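Local coordinates for HP0420 homologue (Helicobacter felis, PDB 3LW3), which is of unknown function but adopts the hotdog fold, common among acyl-thioester-handling proteins, and so may bind an acyl-CoA-like ligand, at the interface of chains A and B. Numbering follows the deposited sequence. Chains: chain A/B, HP0420 homologue.

Contacts 1 and 2 form one continuous patch, their C-alpha centres about 4 Å apart, and share A:Arg21, B:Cys50 and B:Glu51. Contact 3 lies about 24 Å from each, where strand 77-86 of one copy meets its twin. Contact 4 sits about 16 Å from contact 3 and about 20 and 21 Å from contacts 1 and 2, between C-alpha centres; it shows Arg21 and the 3-10 helix 46-48 of contact 1 in their other copies. With two-fold symmetry repeating every contact, the pairing is held by a strand seam, apolar packing and peripheral loop links, including a disulfide, consistent with a hotdog dimer.

Contact 1: the interface of chains A and B. Residues chain A 21; chain B 46, 50-52.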
ATOM      1  N   ARG A  21       4.663  -7.295 -16.045  1.00 25.33           N
ATOM      2  CA  ARG A  21       3.887  -8.409 -15.490  1.00 26.20           C
ATOM      3  C   ARG A  21       2.657  -7.956 -14.715  1.00 26.69           C
ATOM      4  O   ARG A  21       1.928  -8.779 -14.171  1.00 27.30           O
ATOM      5  CB  ARG A  21       4.751  -9.315 -14.603  1.00 26.56           C
ATOM      6  CG  ARG A  21       5.794 -10.170 -15.365  1.00 28.32           C
ATOM      7  CD  ARG A  21       5.219 -11.527 -15.844  1.00 30.59           C
ATOM      8  NE  ARG A  21       5.660 -12.699 -15.059  1.00 32.48           N
ATOM      9  CZ  ARG A  21       4.844 -13.467 -14.335  1.00 34.50           C
ATOM     10  NH1 ARG A  21       3.547 -13.155 -14.237  1.00 34.17           N
ATOM     11  NH2 ARG A  21       5.319 -14.541 -13.683  1.00 34.85           N
TER
ATOM     12  N   GLU B  46       2.136 -14.652  -8.034  1.00 18.55           N
ATOM     13  CA  GLU B  46       2.340 -14.141  -9.383  1.00 20.55           C
ATOM     14  C   GLU B  46       1.508 -12.908  -9.711  1.00 19.66           C
ATOM     15  O   GLU B  46       2.034 -11.972 -10.341  1.00 19.81           O
ATOM     16  CB  GLU B  46       2.117 -15.235 -10.417  1.00 23.43           C
ATOM     17  CG  GLU B  46       3.325 -16.114 -10.524  1.00 25.31           C
ATOM     18  CD  GLU B  46       3.054 -17.430 -11.269  1.00 31.41           C
ATOM     19  OE1 GLU B  46       2.267 -17.401 -12.259  1.00 31.51           O
ATOM     20  OE2 GLU B  46       3.622 -18.483 -10.854  1.00 30.78           O
ATOM     21  N   CYS B  50       5.113  -6.676 -10.444  1.00 18.49           N
ATOM     22  CA  CYS B  50       5.227  -5.570 -11.390  1.00 20.23           C
ATOM     23  C   CYS B  50       6.062  -6.062 -12.552  1.00 20.15           C
ATOM     24  O   CYS B  50       5.617  -6.021 -13.695  1.00 22.20           O
ATOM     25  CB  CYS B  50       5.904  -4.383 -10.727  1.00 18.45           C
ATOM     26  SG  CYS B  50       6.513  -3.094 -11.848  1.00 22.34           S
ATOM     27  N   GLU B  51       7.263  -6.519 -12.250  1.00 19.66           N
ATOM     28  CA  GLU B  51       8.159  -7.136 -13.248  1.00 22.80           C
ATOM     29  C   GLU B  51       8.312  -8.625 -12.933  1.00 23.15           C
ATOM     30  O   GLU B  51       7.868  -9.090 -11.883  1.00 21.48           O
ATOM     31  CB  GLU B  51       9.565  -6.472 -13.281  1.00 21.72           C
ATOM     32  CG  GLU B  51       9.606  -4.925 -13.171  1.00 26.64           C
ATOM     33  CD  GLU B  51       9.379  -4.226 -14.511  1.00 27.20           C
ATOM     34  OE1 GLU B  51       9.123  -4.952 -15.498  1.00 28.19           O
ATOM     35  OE2 GLU B  51       9.396  -2.971 -14.557  1.00 26.97           O
ATOM     36  N   ASP B  52       8.931  -9.378 -13.849  1.00 25.35           N
ATOM     37  CA  ASP B  52       9.228 -10.784 -13.585  1.00 26.57           C
ATOM     38  C   ASP B  52       9.803 -11.024 -12.169  1.00 25.03           C
ATOM     39  O   ASP B  52       9.447 -12.007 -11.515  1.00 25.24           O
ATOM     40  CB  ASP B  52      10.270 -11.277 -14.594  1.00 29.23           C
ATOM     41  CG  ASP B  52       9.674 -11.610 -15.941  1.00 32.17           C
ATOM     42  OD1 ASP B  52      10.449 -11.635 -16.921  1.00 37.69           O
ATOM     43  OD2 ASP B  52       8.461 -11.898 -16.029  1.00 32.39           O
TER
HETATM   44  O   HOH W   1       1.204 -11.009 -12.886  1.00 29.70           O
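In A:Arg21, chi1 of -71° sets CG beside the backbone N and the bends at chi2 (-88°) and chi3 (-105°) fold the chain against B:Asp52, whose carboxylate is likewise swung to the backbone N side. The setting is the loop periphery of a hotdog-fold pair, where the segment of chain A before the 3-10 helix 24-26 runs past residues 50-52 of chain B. The two side chains cross at about a right angle. B:Asp52 OD2 reaches the guanidinium at its edge, in plane, and forms a salt bridge with A:Arg21 NE at 3.1 Å; the hydrogen bond along this line is weak. The aliphatic part packs as well, A:Arg21 CG lying 3.9 Å from B:Asp52 CA. Backbone fixes the root of the arginine: A:Arg21 N donates to the carbonyl B:Cys50 O over 2.8 Å. At its carbonyl, water 1 joins A:Arg21 O (2.7 Å) to B:Glu46 O (2.8 Å), tying the loop to the 3-10 helix 46-48. The B:Glu46 carboxylate stays short of ion pairing, its OE1 4.4 Å from A:Arg21 NH2, but its opposite charge may still steady the guanidinium electrostatically.

Contact 2: the interface of chains A and B. Residues chain A 18-22; chain B 50-51.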
ATOM      1  N   VAL A  18       7.758  -0.404 -18.410  1.00 24.66           N
ATOM      2  CA  VAL A  18       7.720  -0.744 -16.983  1.00 25.14           C
ATOM      3  C   VAL A  18       6.555  -1.621 -16.615  1.00 23.98           C
ATOM      4  O   VAL A  18       5.504  -1.581 -17.268  1.00 26.25           O
ATOM      5  CB  VAL A  18       7.620   0.518 -16.073  1.00 24.64           C
ATOM      6  CG1 VAL A  18       8.856   1.334 -16.178  1.00 25.02           C
ATOM      7  CG2 VAL A  18       6.334   1.291 -16.383  1.00 24.14           C
ATOM      8  N   CYS A  19       6.751  -2.407 -15.551  1.00 24.78           N
ATOM      9  CA  CYS A  19       5.727  -3.316 -15.033  1.00 24.24           C
ATOM     10  C   CYS A  19       5.093  -4.226 -16.095  1.00 25.37           C
ATOM     11  O   CYS A  19       3.863  -4.312 -16.178  1.00 26.35           O
ATOM     12  CB  CYS A  19       4.628  -2.523 -14.340  1.00 26.54           C
ATOM     13  SG  CYS A  19       5.095  -1.922 -12.726  1.00 24.67           S
ATOM     14  N   THR A  20       5.930  -4.949 -16.830  1.00 25.96           N
ATOM     15  CA  THR A  20       5.452  -5.857 -17.876  1.00 27.12           C
ATOM     16  C   THR A  20       4.517  -6.938 -17.324  1.00 28.69           C
ATOM     17  O   THR A  20       3.679  -7.476 -18.068  1.00 31.87           O
ATOM     18  CB  THR A  20       6.629  -6.536 -18.674  1.00 29.40           C
ATOM     19  OG1 THR A  20       7.351  -7.459 -17.840  1.00 31.31           O
ATOM     20  CG2 THR A  20       7.603  -5.503 -19.199  1.00 28.95           C
ATOM     21  N   ARG A  21       4.663  -7.295 -16.045  1.00 25.33           N
ATOM     22  CA  ARG A  21       3.887  -8.409 -15.490  1.00 26.20           C
ATOM     23  C   ARG A  21       2.657  -7.956 -14.715  1.00 26.69           C
ATOM     24  O   ARG A  21       1.928  -8.779 -14.171  1.00 27.30           O
ATOM     25  CB  ARG A  21       4.751  -9.315 -14.603  1.00 26.56           C
ATOM     26  CG  ARG A  21       5.794 -10.170 -15.365  1.00 28.32           C
ATOM     27  CD  ARG A  21       5.219 -11.527 -15.844  1.00 30.59           C
ATOM     28  NE  ARG A  21       5.660 -12.699 -15.059  1.00 32.48           N
ATOM     29  CZ  ARG A  21       4.844 -13.467 -14.335  1.00 34.50           C
ATOM     30  NH1 ARG A  21       3.547 -13.155 -14.237  1.00 34.17           N
ATOM     31  NH2 ARG A  21       5.319 -14.541 -13.683  1.00 34.85           N
ATOM     32  N   LEU A  22       2.387  -6.659 -14.688  1.00 24.43           N
ATOM     33  CA  LEU A  22       1.350  -6.154 -13.783  1.00 24.58           C
ATOM     34  C   LEU A  22      -0.083  -6.364 -14.290  1.00 27.27           C
ATOM     35  O   LEU A  22      -0.386  -6.045 -15.428  1.00 30.78           O
ATOM     36  CB  LEU A  22       1.581  -4.681 -13.473  1.00 24.76           C
ATOM     37  CG  LEU A  22       0.693  -4.052 -12.400  1.00 26.28           C
ATOM     38  CD1 LEU A  22       1.426  -3.883 -11.086  1.00 26.73           C
ATOM     39  CD2 LEU A  22       0.315  -2.712 -12.920  1.00 28.58           C
TER
ATOM     40  N   CYS B  50       5.113  -6.676 -10.444  1.00 18.49           N
ATOM     41  CA  CYS B  50       5.227  -5.570 -11.390  1.00 20.23           C
ATOM     42  C   CYS B  50       6.062  -6.062 -12.552  1.00 20.15           C
ATOM     43  O   CYS B  50       5.617  -6.021 -13.695  1.00 22.20           O
ATOM     44  CB  CYS B  50       5.904  -4.383 -10.727  1.00 18.45           C
ATOM     45  SG  CYS B  50       6.513  -3.094 -11.848  1.00 22.34           S
ATOM     46  N   GLU B  51       7.263  -6.519 -12.250  1.00 19.66           N
ATOM     47  CA  GLU B  51       8.159  -7.136 -13.248  1.00 22.80           C
ATOM     48  C   GLU B  51       8.312  -8.625 -12.933  1.00 23.15           C
ATOM     49  O   GLU B  51       7.868  -9.090 -11.883  1.00 21.48           O
ATOM     50  CB  GLU B  51       9.565  -6.472 -13.281  1.00 21.72           C
ATOM     51  CG  GLU B  51       9.606  -4.925 -13.171  1.00 26.64           C
ATOM     52  CD  GLU B  51       9.379  -4.226 -14.511  1.00 27.20           C
ATOM     53  OE1 GLU B  51       9.123  -4.952 -15.498  1.00 28.19           O
ATOM     54  OE2 GLU B  51       9.396  -2.971 -14.557  1.00 26.97           O
TER
HETATM   55  O   HOH W   2       9.605  -7.707 -16.214  1.00 29.85           O
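The carboxylate of B:Glu51 presents a face to the backbone of A:Cys19: the amide N lies above the carboxylate plane, 55° out of it, and donates to OE2 over 2.9 Å. Beside this bond runs an interchain disulfide linking loops of the two hotdog-fold subunits, A:Cys19 SG to B:Cys50 SG at 2.0 Å. Its CB-SG-SG-CB torsion, about -94°, is close to the unstrained right-angle value and gives the bridge a left-handed twist. The two sulfurs meet because B:Cys50 points SG opposite its own N (chi1 165°), whereas A:Cys19 keeps SG on the N side. A:Cys19 also has a positive phi, so the chain turns there and presents successive amides to chain B. The next of them, A:Thr20 N, makes a weak bond to B:Glu51 OE1 at 3.5 Å. The same oxygen takes part in a water bridge: water 2 stands 2.9 Å from B:Glu51 OE1 and 2.8 Å from A:Thr20 OG1, the threonine hydroxyl. A bend at chi2 of B:Glu51 curls the chain back towards the turn, leaving its CD 3.8 Å from A:Cys19 CA.

Contact 3: the interface of chains A and B. Residues chain A 57, 84-86; chain B 65, 79-82.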
ATOM      1  N   ALA A  57      -5.362   0.707   1.720  1.00 17.27           N
ATOM      2  CA  ALA A  57      -4.243   1.566   1.318  1.00 18.17           C
ATOM      3  C   ALA A  57      -3.298   0.938   0.275  1.00 17.55           C
ATOM      4  O   ALA A  57      -2.720   1.652  -0.569  1.00 19.14           O
ATOM      5  CB  ALA A  57      -3.485   2.031   2.556  1.00 19.48           C
ATOM      6  N   VAL A  84       3.620   9.728   1.329  1.00 16.13           N
ATOM      7  CA  VAL A  84       2.274   9.952   0.827  1.00 17.82           C
ATOM      8  C   VAL A  84       1.265  10.315   1.904  1.00 18.74           C
ATOM      9  O   VAL A  84       1.397   9.920   3.064  1.00 19.39           O
ATOM     10  CB  VAL A  84       1.748   8.767  -0.033  1.00 22.64           C
ATOM     11  CG1 VAL A  84       2.929   8.070  -0.828  1.00 20.20           C
ATOM     12  CG2 VAL A  84       1.015   7.850   0.804  1.00 21.17           C
ATOM     13  N   ASN A  85       0.294  11.122   1.511  1.00 19.59           N
ATOM     14  CA  ASN A  85      -0.830  11.472   2.354  1.00 19.59           C
ATOM     15  C   ASN A  85      -2.075  10.944   1.677  1.00 20.44           C
ATOM     16  O   ASN A  85      -2.333  11.238   0.498  1.00 20.36           O
ATOM     17  CB  ASN A  85      -0.959  12.984   2.518  1.00 22.88           C
ATOM     18  CG  ASN A  85       0.305  13.631   3.020  1.00 24.39           C
ATOM     19  OD1 ASN A  85       1.007  13.099   3.884  1.00 24.19           O
ATOM     20  ND2 ASN A  85       0.603  14.817   2.489  1.00 26.40           N
ATOM     21  N   LEU A  86      -2.842  10.161   2.419  1.00 19.83           N
ATOM     22  CA  LEU A  86      -4.148   9.665   1.971  1.00 20.66           C
ATOM     23  C   LEU A  86      -5.138  10.679   2.520  1.00 22.05           C
ATOM     24  O   LEU A  86      -5.339  10.775   3.752  1.00 21.93           O
ATOM     25  CB  LEU A  86      -4.412   8.261   2.541  1.00 20.86           C
ATOM     26  CG  LEU A  86      -3.338   7.210   2.185  1.00 21.27           C
ATOM     27  CD1 LEU A  86      -3.726   5.798   2.674  1.00 22.95           C
ATOM     28  CD2 LEU A  86      -3.187   7.196   0.748  1.00 20.87           C
TER
ATOM     29  N   SER B  65       0.891  -1.860   5.583  1.00 14.39           N
ATOM     30  CA  SER B  65      -0.311  -1.100   5.987  1.00 14.86           C
ATOM     31  C   SER B  65      -1.250  -1.924   6.889  1.00 15.26           C
ATOM     32  O   SER B  65      -1.700  -1.467   7.942  1.00 16.00           O
ATOM     33  CB  SER B  65      -1.082  -0.590   4.740  1.00 15.80           C
ATOM     34  OG  SER B  65      -0.340   0.381   4.017  1.00 17.62           O
ATOM     35  N   ILE B  79      -5.553   4.876   7.780  1.00 21.82           N
ATOM     36  CA  ILE B  79      -4.219   5.395   7.522  1.00 19.90           C
ATOM     37  C   ILE B  79      -4.323   6.744   6.809  1.00 19.91           C
ATOM     38  O   ILE B  79      -4.945   6.856   5.742  1.00 21.11           O
ATOM     39  CB  ILE B  79      -3.373   4.397   6.659  1.00 19.85           C
ATOM     40  CG1 ILE B  79      -3.181   3.062   7.422  1.00 19.04           C
ATOM     41  CG2 ILE B  79      -2.075   5.055   6.226  1.00 19.61           C
ATOM     42  CD1 ILE B  79      -2.588   1.987   6.559  1.00 19.04           C
ATOM     43  N   SER B  80      -3.712   7.753   7.408  1.00 18.43           N
ATOM     44  CA  SER B  80      -3.701   9.123   6.859  1.00 20.92           C
ATOM     45  C   SER B  80      -2.436   9.488   6.089  1.00 20.10           C
ATOM     46  O   SER B  80      -2.461  10.361   5.201  1.00 19.47           O
ATOM     47  CB  SER B  80      -3.936  10.169   7.968  1.00 21.60           C
ATOM     48  OG  SER B  80      -3.002  10.001   9.019  1.00 21.61           O
ATOM     49  N   SER B  81      -1.313   8.864   6.437  1.00 18.91           N
ATOM     50  CA  SER B  81      -0.051   9.158   5.749  1.00 18.56           C
ATOM     51  C   SER B  81       0.980   8.107   6.082  1.00 19.28           C
ATOM     52  O   SER B  81       0.826   7.341   7.043  1.00 17.70           O
ATOM     53  CB  SER B  81       0.482  10.552   6.075  1.00 19.26           C
ATOM     54  OG  SER B  81       0.908  10.619   7.400  1.00 21.87           O
ATOM     55  N   MET B  82       2.013   8.054   5.265  1.00 16.40           N
ATOM     56  CA  MET B  82       3.122   7.150   5.510  1.00 17.05           C
ATOM     57  C   MET B  82       4.388   7.650   4.860  1.00 18.48           C
ATOM     58  O   MET B  82       4.350   8.381   3.870  1.00 18.26           O
ATOM     59  CB  MET B  82       2.789   5.762   4.935  1.00 18.29           C
ATOM     60  CG  MET B  82       2.746   5.731   3.407  1.00 16.99           C
ATOM     61  SD  MET B  82       2.108   4.168   2.733  1.00 20.38           S
ATOM     62  CE  MET B  82       0.420   4.141   3.267  1.00 20.19           C
TER
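A:Leu86 N donates to the carbonyl oxygen of B:Ser80 over 2.8 Å, the shortest polar link of this patch. The donor stands 49° out of the carbonyl plane, away from lone-pair geometry, and B:Ser80 has a psi of -28° that departs from regular strand values; the ladder is distorted here. Two residues along, the pairing becomes regular: A:Val84 N bonds to B:Met82 O and B:Met82 N returns a bond to A:Val84 O, both at 3.0 Å. This reciprocal pair, with the antiparallel bridges A:Val84 to B:Met82 and A:Asn85 to B:Ser81, shows strand 77-86 of each copy joined edge to edge, making one sheet continuous across the subunits as in many hotdog dimers.

Side chains pack beside the ladder. A:Val84 and B:Met82 lie alongside each other, pointing the same way, with CG2 of the valine 3.8 Å from CG of the methionine. That methionine carbon sits between its own N and carbonyl carbon (chi1 69°), which turns it towards the valine. A:Leu86 and B:Ile79 are likewise parallel, leucine CD1 against isoleucine CG2 at 4.0 Å. Behind them the first residue of helix 57-72 in chain A adds a further contact: the A:Ala57 methyl CB lies 4.1 Å from B:Ile79 CD1 and 3.8 Å from the hydroxyl B:Ser65 OG.

Contact 4: the interface of chains A and B. Residues chain A 47, 49, 59; chain B 21-22, 26.
The methyl CD1 of B:Leu26 is pressed against A:Phe47, 3.4 Å from ring atom CD2 and 3.5 Å from the methylene CB. It does not sit over the ring centre; the two side chains cross at about a right angle, and the same methyl also lies close to the backbone carbonyl of A:Phe47. A second first-shell pair stands further along: A:Leu49 CD1 lies over the guanidinium plane of B:Arg21, towards its NH1/NH2 side, 3.8 Å from NH1 and 4.0 Å from CZ, an apolar methyl against a flat, probably charged group. These two side chains run alongside, pointing the same way. Between the pairs, B:Leu22 covers the A:Leu49 carbonyl, with its CD1 3.7 Å from A:Leu49 O.

One step out, A:Phe59 of helix 57-72 adds a second, looser layer, its ring atom CZ 4.4 Å from B:Leu26 CB. In A:Phe47, chi1 of 68° places CG between the backbone N and the carbonyl carbon, and CB, CD2 and the carbonyl all border the leucine methyl. Bends at chi2 (-86°) and chi3 (-44°) of B:Arg21 bring its guanidinium round to A:Leu49. The 3-10 helices 46-48 and 24-26 supply the phenylalanine and B:Leu26, respectively. By fitting these short helices and the residues adjoining them together through apolar contact, the patch buries surface between the subunits and probably stabilises the hotdog pair.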
ATOM      1  N   PHE A  47     -13.032  -6.602  -3.923  1.00 24.61           N
ATOM      2  CA  PHE A  47     -11.844  -7.295  -3.434  1.00 23.68           C
ATOM      3  C   PHE A  47     -10.769  -6.347  -2.898  1.00 23.91           C
ATOM      4  O   PHE A  47      -9.854  -6.791  -2.194  1.00 22.25           O
ATOM      5  CB  PHE A  47     -11.255  -8.281  -4.454  1.00 25.48           C
ATOM      6  CG  PHE A  47     -10.657  -7.632  -5.670  1.00 26.15           C
ATOM      7  CD1 PHE A  47     -11.360  -7.587  -6.869  1.00 27.12           C
ATOM      8  CD2 PHE A  47      -9.386  -7.096  -5.625  1.00 23.93           C
ATOM      9  CE1 PHE A  47     -10.795  -6.990  -8.004  1.00 27.68           C
ATOM     10  CE2 PHE A  47      -8.819  -6.506  -6.751  1.00 25.24           C
ATOM     11  CZ  PHE A  47      -9.523  -6.454  -7.936  1.00 26.27           C
ATOM     12  N   LEU A  49     -11.349  -3.823  -0.846  1.00 23.70           N
ATOM     13  CA  LEU A  49     -11.778  -3.149   0.378  1.00 21.32           C
ATOM     14  C   LEU A  49     -11.066  -3.655   1.622  1.00 22.67           C
ATOM     15  O   LEU A  49     -10.831  -4.871   1.779  1.00 24.94           O
ATOM     16  CB  LEU A  49     -13.304  -3.237   0.584  1.00 24.56           C
ATOM     17  CG  LEU A  49     -14.162  -2.595  -0.509  1.00 25.69           C
ATOM     18  CD1 LEU A  49     -15.621  -3.078  -0.367  1.00 30.11           C
ATOM     19  CD2 LEU A  49     -14.059  -1.096  -0.449  1.00 24.65           C
ATOM     20  N   PHE A  59      -4.026  -0.799  -2.354  1.00 17.38           N
ATOM     21  CA  PHE A  59      -4.519  -0.572  -3.720  1.00 18.89           C
ATOM     22  C   PHE A  59      -4.419   0.894  -4.171  1.00 17.05           C
ATOM     23  O   PHE A  59      -4.183   1.191  -5.342  1.00 20.90           O
ATOM     24  CB  PHE A  59      -5.929  -1.128  -3.864  1.00 19.47           C
ATOM     25  CG  PHE A  59      -5.950  -2.629  -3.818  1.00 18.15           C
ATOM     26  CD1 PHE A  59      -5.578  -3.372  -4.946  1.00 18.68           C
ATOM     27  CD2 PHE A  59      -6.315  -3.297  -2.652  1.00 19.41           C
ATOM     28  CE1 PHE A  59      -5.584  -4.765  -4.913  1.00 20.58           C
ATOM     29  CE2 PHE A  59      -6.332  -4.698  -2.627  1.00 19.61           C
ATOM     30  CZ  PHE A  59      -5.935  -5.414  -3.755  1.00 19.89           C
TER
ATOM     31  N   ARG B  21     -13.269  -6.341   5.944  1.00 24.83           N
ATOM     32  CA  ARG B  21     -13.573  -6.832   4.605  1.00 25.66           C
ATOM     33  C   ARG B  21     -12.313  -7.309   3.861  1.00 24.68           C
ATOM     34  O   ARG B  21     -12.426  -7.831   2.767  1.00 24.25           O
ATOM     35  CB  ARG B  21     -14.293  -5.780   3.757  1.00 28.00           C
ATOM     36  CG  ARG B  21     -15.537  -5.142   4.362  1.00 31.12           C
ATOM     37  CD  ARG B  21     -16.807  -5.961   4.101  1.00 33.61           C
ATOM     38  NE  ARG B  21     -16.915  -6.471   2.724  1.00 35.97           N
ATOM     39  CZ  ARG B  21     -17.592  -5.879   1.731  1.00 36.76           C
ATOM     40  NH1 ARG B  21     -18.234  -4.721   1.929  1.00 37.05           N
ATOM     41  NH2 ARG B  21     -17.619  -6.445   0.526  1.00 38.34           N
ATOM     42  N   LEU B  22     -11.134  -7.167   4.453  1.00 22.23           N
ATOM     43  CA  LEU B  22      -9.890  -7.490   3.754  1.00 23.25           C
ATOM     44  C   LEU B  22      -9.667  -8.991   3.513  1.00 22.43           C
ATOM     45  O   LEU B  22      -9.679  -9.822   4.449  1.00 22.55           O
ATOM     46  CB  LEU B  22      -8.681  -6.892   4.488  1.00 23.78           C
ATOM     47  CG  LEU B  22      -7.361  -6.817   3.693  1.00 24.62           C
ATOM     48  CD1 LEU B  22      -7.512  -6.488   2.197  1.00 25.40           C
ATOM     49  CD2 LEU B  22      -6.453  -5.781   4.291  1.00 25.41           C
ATOM     50  N   LEU B  26      -5.115 -11.482  -0.721  1.00 19.10           N
ATOM     51  CA  LEU B  26      -4.677 -10.388  -1.594  1.00 18.70           C
ATOM     52  C   LEU B  26      -3.697  -9.468  -0.856  1.00 19.69           C
ATOM     53  O   LEU B  26      -3.182  -8.482  -1.436  1.00 19.83           O
ATOM     54  CB  LEU B  26      -5.852  -9.545  -2.117  1.00 20.74           C
ATOM     55  CG  LEU B  26      -7.219 -10.174  -2.481  1.00 25.15           C
ATOM     56  CD1 LEU B  26      -8.130  -9.253  -3.305  1.00 26.97           C
ATOM     57  CD2 LEU B  26      -7.126 -11.481  -3.138  1.00 27.03           C
TER